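Local coordinates for BB0689 (Borrelia burgdorferi, PDB 4D53), which is an outer surface lipoprotein of the CAP superfamily whose precise molecular role in the Lyme disease spirochaete is not firmly established, at residues Phe60-Pro64 with Met65-His69; Ile20-Leu23 with Arg24-Asn28. All coordinates share one frame; numbering follows the deposited sequence.

Interaction 1. Residues Phe60-Pro64 with Met65-His69; sequences FGTTP and MQRIH
Arg67 reaches back from the first turn of helix 64-69 to the loop that leads into it, and its grip on Thr62 and Pro64 shows how a helix N-terminus in a CAP domain can be tied to its own entry. Thr63 holds the N-cap position, although its side chain caps no backbone NH directly. The tight side belongs to the guanidinium. NH1 of Arg67 donates to OG1 of Thr62 at 2.8 Å, and the acceptor lies only 1° out of the guanidinium plane, so the bond is made at the edge of the group. One face of the same group lies over the Thr63-Pro64 peptide, with Pro64 N 3.3 Å from its plane, while NH2 passes 3.5 Å from CG of the proline ring. A bend at chi3 (-64°) folds the chain back to this spot. Further partners fix the rotation of the group: NH2 also meets the carboxylate of Glu80 in a salt bridge and the carbonyl of His57, and Tyr45 adds a cation-pi contact. Thr62 OG1 is held in turn by Leu59 O. Beneath this, Arg67 N binds Thr63 O at 2.9 Å and Ile68 N binds Pro64 O at 3.0 Å, which starts the helical pattern, and Ile68 packs inward on Leu38, Val41 and Phe75.

The other side is looser. Gln66, an exposed residue, stretches along the loop with CG anti to the backbone N (chi1 -176°), and its NE2 comes no nearer to Gly61 O than 3.6 Å. On a separate flank, a water stands where a capping side chain might, accepting from Met65 N at 2.9 Å and hydrogen-bonding Thr63 OG1 at 2.7 Å.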
loop_
_atom_site.group_PDB
_atom_site.type_symbol
_atom_site.label_atom_id
_atom_site.label_comp_id
_atom_site.label_asym_id
_atom_site.label_seq_id
_atom_site.Cartn_x
_atom_site.Cartn_y
_atom_site.Cartn_z
ATOM N N PHE A 60 -6.688 15.514 -4.018
ATOM C CA PHE A 60 -8.070 16.024 -4.024
ATOM C C PHE A 60 -8.735 16.186 -2.708
ATOM O O PHE A 60 -9.907 16.019 -2.636
ATOM C CB PHE A 60 -8.953 15.247 -5.021
ATOM C CG PHE A 60 -8.329 15.130 -6.382
ATOM C CD1 PHE A 60 -7.596 16.216 -6.913
ATOM C CD2 PHE A 60 -8.475 13.997 -7.161
ATOM C CE1 PHE A 60 -6.996 16.138 -8.126
ATOM C CE2 PHE A 60 -7.868 13.912 -8.405
ATOM C CZ PHE A 60 -7.131 14.983 -8.891
ATOM N N GLY A 61 -7.991 16.556 -1.665
ATOM C CA GLY A 61 -8.545 16.827 -0.381
ATOM C C GLY A 61 -9.016 15.593 0.395
ATOM O O GLY A 61 -9.747 15.741 1.370
ATOM N N THR A 62 -8.654 14.381 -0.044
ATOM C CA THR A 62 -8.947 13.185 0.696
ATOM C C THR A 62 -7.752 12.755 1.536
ATOM O O THR A 62 -6.630 13.214 1.357
ATOM C CB THR A 62 -9.340 12.008 -0.228
ATOM O OG1 THR A 62 -8.228 11.579 -1.054
ATOM C CG2 THR A 62 -10.502 12.454 -1.141
ATOM N N THR A 63 -8.038 11.952 2.526
ATOM C CA THR A 63 -7.042 11.344 3.369
ATOM C C THR A 63 -7.148 9.794 3.239
ATOM O O THR A 63 -8.153 9.265 2.782
ATOM C CB THR A 63 -7.331 11.751 4.805
ATOM O OG1 THR A 63 -6.313 11.259 5.629
ATOM C CG2 THR A 63 -8.541 11.103 5.273
ATOM N N PRO A 64 -6.106 9.044 3.648
ATOM C CA PRO A 64 -6.233 7.569 3.581
ATOM C C PRO A 64 -7.455 7.031 4.284
ATOM O O PRO A 64 -8.171 6.189 3.702
ATOM C CB PRO A 64 -4.969 7.091 4.287
ATOM C CG PRO A 64 -3.997 8.185 4.038
ATOM C CD PRO A 64 -4.772 9.450 4.093
ATOM N N MET A 65 -7.710 7.481 5.515
ATOM C CA MET A 65 -8.955 7.002 6.246
ATOM C C MET A 65 -10.242 7.270 5.482
ATOM O O MET A 65 -11.104 6.406 5.346
ATOM C CB MET A 65 -9.072 7.611 7.656
ATOM C CG MET A 65 -10.210 6.996 8.490
ATOM S SD MET A 65 -9.603 5.843 9.747
ATOM C CE MET A 65 -8.644 6.937 10.799
ATOM N N GLN A 66 -10.349 8.482 4.931
ATOM C CA GLN A 66 -11.510 8.885 4.173
ATOM C C GLN A 66 -11.654 8.058 2.926
ATOM O O GLN A 66 -12.742 7.682 2.545
ATOM C CB GLN A 66 -11.277 10.352 3.862
ATOM C CG GLN A 66 -12.281 11.194 3.164
ATOM C CD GLN A 66 -11.881 12.692 3.264
ATOM O OE1 GLN A 66 -11.122 13.124 4.176
ATOM N NE2 GLN A 66 -12.397 13.488 2.317
ATOM N N ARG A 67 -10.536 7.731 2.253
ATOM C CA ARG A 67 -10.609 6.925 1.071
ATOM C C ARG A 67 -11.102 5.509 1.415
ATOM O O ARG A 67 -11.816 4.909 0.647
ATOM C CB ARG A 67 -9.242 6.839 0.359
ATOM C CG ARG A 67 -8.948 8.136 -0.344
ATOM C CD ARG A 67 -7.760 8.117 -1.264
ATOM N NE ARG A 67 -6.524 7.879 -0.561
ATOM C CZ ARG A 67 -5.767 8.834 0.009
ATOM N NH1 ARG A 67 -6.106 10.108 0.012
ATOM N NH2 ARG A 67 -4.649 8.519 0.627
ATOM N N ILE A 68 -10.664 4.969 2.540
ATOM C CA ILE A 68 -11.133 3.647 2.949
ATOM C C ILE A 68 -12.629 3.734 3.391
ATOM O O ILE A 68 -13.414 2.848 3.042
ATOM C CB ILE A 68 -10.302 3.055 4.091
ATOM C CG1 ILE A 68 -8.845 2.819 3.596
ATOM C CG2 ILE A 68 -10.925 1.713 4.537
ATOM C CD1 ILE A 68 -7.829 2.642 4.685
ATOM N N HIS A 69 -12.985 4.792 4.102
ATOM C CA HIS A 69 -14.392 4.948 4.567
ATOM C C HIS A 69 -15.393 5.109 3.459
ATOM O O HIS A 69 -16.572 4.922 3.668
ATOM C CB HIS A 69 -14.560 6.081 5.520
ATOM C CG HIS A 69 -14.111 5.761 6.885
ATOM N ND1 HIS A 69 -14.029 6.708 7.880
ATOM C CD2 HIS A 69 -13.655 4.606 7.417
ATOM C CE1 HIS A 69 -13.573 6.141 8.980
ATOM N NE2 HIS A 69 -13.328 4.868 8.720
HETATM O O HOH W 1 -6.122 9.134 7.232
#

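Interaction 2. Residues Ile20-Leu23 with Arg24-Asn28; sequences IAEL and RKKLN
Glu22 and Lys26, one turn apart near the end of helix 10-26, meet through a long salt bridge, OE2 to NZ at 3.8 Å. The carboxylate gets closer to the carbon chain of the lysine than to its ammonium: OE2 lies 3.3 Å from Lys26 CE. A bend at chi2 (57°) turns the Glu22 carboxylate along the helix, where it also runs alongside the extended Lys25, with OE2 3.4 Å from CD. Both lysines are exposed, so this charged group lies on the solvent side of the helix. On another flank, Leu23 and Leu27 touch lightly through their CD1 methyls at 4.3 Å.

Behind the side chains, backbone bonds set the spacing. Those from Arg24 N to Ile20 O and from Lys26 N to Glu22 O are regular, but Leu27 N to Leu23 O has lengthened to 3.3 Å as the helix runs out. A Schellman motif ends it: Asn28, with positive phi, is the C-prime residue, Asn28 N binds Lys25 O, and Leu29 N reaches Arg24 O.

Arg24 leaves on a different side, its CD 4.0 Å from Ile20 CG2 as the two chains run side by side. Its guanidinium is buried and bonded to the carbonyls of Asn30, Leu105 and Asn107, joining the end of helix 10-26 to the loop before strand 33-34 and to the end of helix 99-105.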
loop_
_atom_site.group_PDB
_atom_site.type_symbol
_atom_site.label_atom_id
_atom_site.label_comp_id
_atom_site.label_asym_id
_atom_site.label_seq_id
_atom_site.Cartn_x
_atom_site.Cartn_y
_atom_site.Cartn_z
ATOM N N ILE A 20 6.854 -8.675 3.283
ATOM C CA ILE A 20 6.449 -7.935 4.449
ATOM C C ILE A 20 6.110 -8.955 5.576
ATOM O O ILE A 20 6.427 -8.714 6.768
ATOM C CB ILE A 20 5.300 -6.984 4.099
ATOM C CG1 ILE A 20 5.812 -5.893 3.165
ATOM C CG2 ILE A 20 4.571 -6.441 5.351
ATOM C CD1 ILE A 20 4.687 -5.040 2.607
ATOM N N ALA A 21 5.392 -10.002 5.215
ATOM C CA ALA A 21 5.031 -11.044 6.211
ATOM C C ALA A 21 6.254 -11.647 6.882
ATOM O O ALA A 21 6.235 -11.823 8.126
ATOM C CB ALA A 21 4.164 -12.175 5.610
ATOM N N GLU A 22 7.280 -11.911 6.114
ATOM C CA GLU A 22 8.524 -12.488 6.673
ATOM C C GLU A 22 9.265 -11.531 7.593
ATOM O O GLU A 22 9.751 -11.917 8.661
ATOM C CB GLU A 22 9.431 -13.006 5.562
ATOM C CG GLU A 22 10.385 -14.061 6.074
ATOM C CD GLU A 22 9.662 -15.255 6.723
ATOM O OE1 GLU A 22 9.264 -16.165 5.985
ATOM O OE2 GLU A 22 9.481 -15.278 7.958
ATOM N N LEU A 23 9.365 -10.280 7.185
ATOM C CA LEU A 23 9.864 -9.228 8.054
ATOM C C LEU A 23 9.102 -9.159 9.350
ATOM O O LEU A 23 9.719 -9.168 10.450
ATOM C CB LEU A 23 9.887 -7.845 7.370
ATOM C CG LEU A 23 10.046 -6.608 8.268
ATOM C CD1 LEU A 23 11.516 -6.524 8.679
ATOM C CD2 LEU A 23 9.669 -5.385 7.445
ATOM N N ARG A 24 7.772 -9.132 9.299
ATOM C CA ARG A 24 7.021 -9.000 10.550
ATOM C C ARG A 24 7.166 -10.274 11.439
ATOM O O ARG A 24 7.211 -10.171 12.677
ATOM C CB ARG A 24 5.583 -8.670 10.271
ATOM C CG ARG A 24 5.367 -7.275 9.645
ATOM C CD ARG A 24 3.930 -7.088 9.224
ATOM N NE ARG A 24 3.022 -7.157 10.359
ATOM C CZ ARG A 24 2.790 -6.183 11.186
ATOM N NH1 ARG A 24 3.372 -5.008 10.986
ATOM N NH2 ARG A 24 1.989 -6.361 12.286
ATOM N N LYS A 25 7.214 -11.419 10.806
ATOM C CA LYS A 25 7.366 -12.657 11.501
ATOM C C LYS A 25 8.705 -12.727 12.266
ATOM O O LYS A 25 8.752 -13.101 13.439
ATOM C CB LYS A 25 7.239 -13.795 10.527
ATOM C CG LYS A 25 7.427 -15.137 11.227
ATOM C CD LYS A 25 7.237 -16.273 10.287
ATOM C CE LYS A 25 7.037 -17.524 11.137
ATOM N NZ LYS A 25 6.977 -18.741 10.304
ATOM N N LYS A 26 9.781 -12.259 11.635
ATOM C CA LYS A 26 11.082 -12.216 12.273
ATOM C C LYS A 26 11.106 -11.262 13.438
ATOM O O LYS A 26 11.921 -11.446 14.337
ATOM C CB LYS A 26 12.210 -11.888 11.259
ATOM C CG LYS A 26 12.554 -12.998 10.255
ATOM C CD LYS A 26 12.123 -14.401 10.677
ATOM C CE LYS A 26 12.299 -15.493 9.608
ATOM N NZ LYS A 26 13.271 -15.126 8.531
ATOM N N LEU A 27 10.277 -10.261 13.468
ATOM C CA LEU A 27 10.188 -9.404 14.607
ATOM C C LEU A 27 9.109 -9.861 15.655
ATOM O O LEU A 27 8.817 -9.111 16.595
ATOM C CB LEU A 27 9.927 -7.954 14.235
ATOM C CG LEU A 27 11.160 -7.344 13.504
ATOM C CD1 LEU A 27 10.657 -6.060 12.884
ATOM C CD2 LEU A 27 12.231 -7.028 14.544
ATOM N N ASN A 28 8.520 -11.011 15.417
ATOM C CA ASN A 28 7.376 -11.502 16.263
ATOM C C ASN A 28 6.272 -10.527 16.389
ATOM O O ASN A 28 5.574 -10.410 17.404
ATOM C CB ASN A 28 7.895 -11.971 17.639
ATOM C CG ASN A 28 7.101 -13.138 18.186
ATOM O OD1 ASN A 28 6.367 -13.824 17.474
ATOM N ND2 ASN A 28 7.269 -13.386 19.441
#

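How the interactions relate
Interaction 2 comes first along the chain, at the close of helix 10-26; interaction 1 follows after helix 36-52, where the chain enters the short helix 64-69. Their centres are 28 Å apart, on opposite sides of the centre of the chain, and their nearest atoms stay about 15 Å from each other. They share no helix or strand, yet both belong to the CAP domain. One has a helix beginning and the other a helix ending, and in each a buried or partly buried arginine carries the tie to more distant chain: toward helix 36-52 and strand 75-84 in interaction 1, toward helix 99-105 in interaction 2.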